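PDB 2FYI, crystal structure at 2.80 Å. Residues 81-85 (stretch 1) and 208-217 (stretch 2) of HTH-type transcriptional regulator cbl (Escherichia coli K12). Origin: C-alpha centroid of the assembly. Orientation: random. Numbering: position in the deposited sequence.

Stretch 1, residues 81-85: AFPWF
Stretch 2, residues 208-217: FLELCNAGLS

A short piece of β-strand packs against the C-terminal end of a helix and the loop that follows it, in a contact that is mainly apolar and aromatic and carries one weak hydrogen bond. The two segments belong to one chain, the nearest touching residues lie 127 positions apart in sequence, and together they bury 309 Å².

Residues 81-85 belong to a strand that extends beyond the stretch at both ends. Ala-81, Phe-82 and Pro-83 are extended (phi/psi -124/142, -119/143 and -70/128), Trp-84 departs at -93/-59, and Phe-85 returns to -158/170. In the second stretch, residues 208-212 form the last part of a helix, with Cys-212 N bonded to Phe-208 O at 3.1 Å. Asn-213 is the first residue to leave helical phi/psi, at -145/111, although its N still bonds to Glu-210 O at 2.7 Å. The loop then runs to Ser-217, an N-cap whose side chain caps a backbone N just past the stretch. The register pairs Trp-84 with Asn-213 (CA to CA 6.2 Å) and Phe-82 with Leu-216 (CA to CA 8.4 Å), so the sequence numbers run in opposite senses across these two pairs.

Trp-84 provides the largest covered area of any residue here, 73 Å². Its CA-to-CB bond points sideways, but chi1 -178° (t) and chi2 13° bring the indole to the helix end. Cys-212 lies over one face of it: CB sits 4.1 Å from the centroid of the five-membered ring and SG 4.1 Å from that of the six-membered ring, each 21° off the ring normal. These positions fit a CH-pi and a sulfur-aromatic contact, with the polarizable sulfur against the pi cloud. Trp-84 NE1 also donates to Cys-212 O at 2.8 Å; the N-H...O angle of 120° makes this bond weak despite its short length.

The CA-to-CB bond of Phe-82 points toward the second stretch, and the side chain has chi1 -52° (m) and chi2 84°. Its CD1 meets Leu-209 CD1 at 4.0 Å, the methyl approaching the ring obliquely, while its CB lies 4.4 Å from Leu-216 CD1. The buried side chain of Phe-82 thus makes dispersion contacts with a helix leucine through its ring and with a loop leucine through its CB. Leu-209 has chi1 -70° (m), whereas Leu-216 has an off-well chi1 of -8° with chi2 155° (t).

Asn-213, with chi1 -152° (t) and chi2 25°, places ND2 3.2 Å from Pro-83 O, but the poor angle rules out a hydrogen bond. Leu-216 CD2 approaches that same Pro-83 O at 4.2 Å.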

ATOM      1  N   ALA A  81      -4.165 -11.573  21.481  1.00 35.55           N
ATOM      2  CA  ALA A  81      -4.982 -11.007  20.431  1.00 34.56           C
ATOM      3  C   ALA A  81      -6.454 -11.282  20.642  1.00 34.73           C
ATOM      4  O   ALA A  81      -6.837 -12.364  21.081  1.00 34.39           O
ATOM      5  CB  ALA A  81      -4.535 -11.529  19.099  1.00 34.56           C
ATOM      6  N   PHE A  82      -7.281 -10.292  20.317  1.00 34.73           N
ATOM      7  CA  PHE A  82      -8.725 -10.447  20.411  1.00 33.82           C
ATOM      8  C   PHE A  82      -9.304 -10.247  19.032  1.00 33.24           C
ATOM      9  O   PHE A  82      -8.822  -9.405  18.263  1.00 32.87           O
ATOM     10  CB  PHE A  82      -9.309  -9.398  21.336  1.00 34.04           C
ATOM     11  CG  PHE A  82      -8.646  -9.326  22.673  1.00 34.53           C
ATOM     12  CD1 PHE A  82      -7.486  -8.589  22.853  1.00 35.07           C
ATOM     13  CD2 PHE A  82      -9.200  -9.957  23.778  1.00 34.87           C
ATOM     14  CE1 PHE A  82      -6.871  -8.498  24.129  1.00 34.90           C
ATOM     15  CE2 PHE A  82      -8.587  -9.870  25.051  1.00 34.65           C
ATOM     16  CZ  PHE A  82      -7.425  -9.143  25.215  1.00 34.52           C
ATOM     17  N   PRO A  83     -10.350 -11.022  18.723  1.00 32.51           N
ATOM     18  CA  PRO A  83     -11.071 -10.958  17.441  1.00 31.57           C
ATOM     19  C   PRO A  83     -11.880  -9.670  17.309  1.00 30.76           C
ATOM     20  O   PRO A  83     -12.646  -9.322  18.197  1.00 31.28           O
ATOM     21  CB  PRO A  83     -11.970 -12.201  17.483  1.00 30.54           C
ATOM     22  CG  PRO A  83     -12.047 -12.593  18.912  1.00 30.11           C
ATOM     23  CD  PRO A  83     -10.880 -12.036  19.649  1.00 30.34           C
ATOM     24  N   TRP A  84     -11.692  -8.953  16.223  1.00 30.10           N
ATOM     25  CA  TRP A  84     -12.486  -7.773  16.004  1.00 30.19           C
ATOM     26  C   TRP A  84     -13.733  -8.086  15.160  1.00 30.47           C
ATOM     27  O   TRP A  84     -14.855  -7.885  15.626  1.00 31.64           O
ATOM     28  CB  TRP A  84     -11.642  -6.655  15.436  1.00 30.90           C
ATOM     29  CG  TRP A  84     -12.385  -5.416  15.226  1.00 31.51           C
ATOM     30  CD1 TRP A  84     -13.635  -5.105  15.694  1.00 31.45           C
ATOM     31  CD2 TRP A  84     -11.923  -4.274  14.513  1.00 32.04           C
ATOM     32  NE1 TRP A  84     -13.977  -3.839  15.313  1.00 31.58           N
ATOM     33  CE2 TRP A  84     -12.944  -3.305  14.580  1.00 32.09           C
ATOM     34  CE3 TRP A  84     -10.744  -3.976  13.822  1.00 31.62           C
ATOM     35  CZ2 TRP A  84     -12.824  -2.061  13.966  1.00 31.32           C
ATOM     36  CZ3 TRP A  84     -10.626  -2.741  13.221  1.00 31.54           C
ATOM     37  CH2 TRP A  84     -11.666  -1.802  13.289  1.00 31.44           C
ATOM     38  N   PHE A  85     -13.555  -8.601  13.951  1.00 30.09           N
ATOM     39  CA  PHE A  85     -14.681  -9.092  13.163  1.00 30.06           C
ATOM     40  C   PHE A  85     -14.179 -10.088  12.121  1.00 30.92           C
ATOM     41  O   PHE A  85     -12.967 -10.228  11.924  1.00 31.24           O
ATOM     42  CB  PHE A  85     -15.432  -7.947  12.492  1.00 30.69           C
ATOM     43  CG  PHE A  85     -14.577  -7.142  11.588  1.00 31.69           C
ATOM     44  CD1 PHE A  85     -14.364  -7.548  10.276  1.00 31.34           C
ATOM     45  CD2 PHE A  85     -13.918  -5.999  12.064  1.00 32.97           C
ATOM     46  CE1 PHE A  85     -13.536  -6.819   9.429  1.00 31.98           C
ATOM     47  CE2 PHE A  85     -13.072  -5.251  11.220  1.00 33.00           C
ATOM     48  CZ  PHE A  85     -12.879  -5.667   9.892  1.00 32.01           C
ATOM     49  N   PHE A 208     -10.125   1.943  23.716  1.00 36.93           N
ATOM     50  CA  PHE A 208     -10.139   1.766  22.278  1.00 36.64           C
ATOM     51  C   PHE A 208     -10.583   0.372  21.896  1.00 37.40           C
ATOM     52  O   PHE A 208     -11.357   0.191  20.963  1.00 37.03           O
ATOM     53  CB  PHE A 208      -8.759   2.006  21.693  1.00 36.54           C
ATOM     54  CG  PHE A 208      -8.738   1.975  20.193  1.00 36.69           C
ATOM     55  CD1 PHE A 208      -8.872   3.137  19.463  1.00 36.24           C
ATOM     56  CD2 PHE A 208      -8.609   0.771  19.505  1.00 36.87           C
ATOM     57  CE1 PHE A 208      -8.874   3.100  18.068  1.00 36.19           C
ATOM     58  CE2 PHE A 208      -8.603   0.735  18.104  1.00 36.41           C
ATOM     59  CZ  PHE A 208      -8.739   1.899  17.397  1.00 36.23           C
ATOM     60  N   LEU A 209     -10.077  -0.621  22.614  1.00 38.80           N
ATOM     61  CA  LEU A 209     -10.395  -1.999  22.275  1.00 40.24           C
ATOM     62  C   LEU A 209     -11.870  -2.209  22.453  1.00 41.26           C
ATOM     63  O   LEU A 209     -12.524  -2.814  21.606  1.00 41.96           O
ATOM     64  CB  LEU A 209      -9.608  -3.011  23.122  1.00 39.96           C
ATOM     65  CG  LEU A 209      -8.105  -3.130  22.853  1.00 39.54           C
ATOM     66  CD1 LEU A 209      -7.685  -4.556  22.878  1.00 39.33           C
ATOM     67  CD2 LEU A 209      -7.796  -2.578  21.501  1.00 40.43           C
ATOM     68  N   GLU A 210     -12.402  -1.689  23.546  1.00 42.81           N
ATOM     69  CA  GLU A 210     -13.813  -1.897  23.867  1.00 45.37           C
ATOM     70  C   GLU A 210     -14.725  -1.273  22.796  1.00 44.91           C
ATOM     71  O   GLU A 210     -15.569  -1.925  22.166  1.00 44.40           O
ATOM     72  CB  GLU A 210     -14.090  -1.300  25.229  1.00 47.57           C
ATOM     73  CG  GLU A 210     -15.448  -1.593  25.731  1.00 51.69           C
ATOM     74  CD  GLU A 210     -15.893  -0.498  26.658  1.00 54.72           C
ATOM     75  OE1 GLU A 210     -15.505  -0.517  27.866  1.00 55.76           O
ATOM     76  OE2 GLU A 210     -16.608   0.409  26.158  1.00 56.42           O
ATOM     77  N   LEU A 211     -14.514   0.020  22.619  1.00 44.75           N
ATOM     78  CA  LEU A 211     -15.009   0.785  21.512  1.00 44.21           C
ATOM     79  C   LEU A 211     -15.062   0.003  20.195  1.00 44.54           C
ATOM     80  O   LEU A 211     -16.001   0.177  19.427  1.00 45.02           O
ATOM     81  CB  LEU A 211     -14.092   1.985  21.362  1.00 44.62           C
ATOM     82  CG  LEU A 211     -14.723   3.227  20.762  1.00 45.36           C
ATOM     83  CD1 LEU A 211     -16.247   3.219  20.968  1.00 45.01           C
ATOM     84  CD2 LEU A 211     -14.039   4.464  21.356  1.00 45.18           C
ATOM     85  N   CYS A 212     -14.053  -0.828  19.925  1.00 44.63           N
ATOM     86  CA  CYS A 212     -14.014  -1.667  18.717  1.00 44.62           C
ATOM     87  C   CYS A 212     -15.015  -2.813  18.712  1.00 45.64           C
ATOM     88  O   CYS A 212     -15.500  -3.221  17.638  1.00 45.74           O
ATOM     89  CB  CYS A 212     -12.670  -2.324  18.609  1.00 44.77           C
ATOM     90  SG  CYS A 212     -11.577  -1.406  17.670  1.00 46.12           S
ATOM     91  N   ASN A 213     -15.303  -3.351  19.900  1.00 45.66           N
ATOM     92  CA  ASN A 213     -16.045  -4.597  19.988  1.00 46.78           C
ATOM     93  C   ASN A 213     -16.994  -4.686  21.197  1.00 46.99           C
ATOM     94  O   ASN A 213     -16.551  -4.779  22.357  1.00 47.36           O
ATOM     95  CB  ASN A 213     -15.063  -5.775  19.975  1.00 49.38           C
ATOM     96  CG  ASN A 213     -15.675  -7.041  19.386  1.00 51.56           C
ATOM     97  OD1 ASN A 213     -16.616  -6.972  18.589  1.00 52.92           O
ATOM     98  ND2 ASN A 213     -15.142  -8.201  19.770  1.00 52.24           N
ATOM     99  N   ALA A 214     -18.301  -4.663  20.928  1.00 46.64           N
ATOM    100  CA  ALA A 214     -19.292  -4.733  21.997  1.00 46.41           C
ATOM    101  C   ALA A 214     -19.104  -6.029  22.789  1.00 46.68           C
ATOM    102  O   ALA A 214     -19.498  -6.116  23.958  1.00 46.55           O
ATOM    103  CB  ALA A 214     -20.729  -4.629  21.435  1.00 46.22           C
ATOM    104  N   GLY A 215     -18.492  -7.027  22.142  1.00 47.10           N
ATOM    105  CA  GLY A 215     -18.274  -8.349  22.750  1.00 47.07           C
ATOM    106  C   GLY A 215     -17.479  -8.275  24.043  1.00 47.26           C
ATOM    107  O   GLY A 215     -17.999  -8.561  25.135  1.00 47.37           O
ATOM    108  N   LEU A 216     -16.219  -7.861  23.900  1.00 47.28           N
ATOM    109  CA  LEU A 216     -15.233  -7.745  24.986  1.00 46.70           C
ATOM    110  C   LEU A 216     -15.633  -6.642  25.958  1.00 46.33           C
ATOM    111  O   LEU A 216     -16.114  -5.583  25.548  1.00 45.96           O
ATOM    112  CB  LEU A 216     -13.855  -7.405  24.369  1.00 47.83           C
ATOM    113  CG  LEU A 216     -13.744  -7.451  22.803  1.00 48.68           C
ATOM    114  CD1 LEU A 216     -12.634  -6.568  22.144  1.00 47.12           C
ATOM    115  CD2 LEU A 216     -13.694  -8.914  22.246  1.00 49.34           C
ATOM    116  N   SER A 217     -15.452  -6.891  27.246  1.00 46.64           N
ATOM    117  CA  SER A 217     -15.468  -5.801  28.220  1.00 47.44           C
ATOM    118  C   SER A 217     -14.034  -5.423  28.659  1.00 48.30           C
ATOM    119  O   SER A 217     -13.092  -6.231  28.543  1.00 48.22           O
ATOM    120  CB  SER A 217     -16.311  -6.164  29.433  1.00 47.35           C
ATOM    121  OG  SER A 217     -15.676  -5.741  30.634  1.00 47.56           O
TER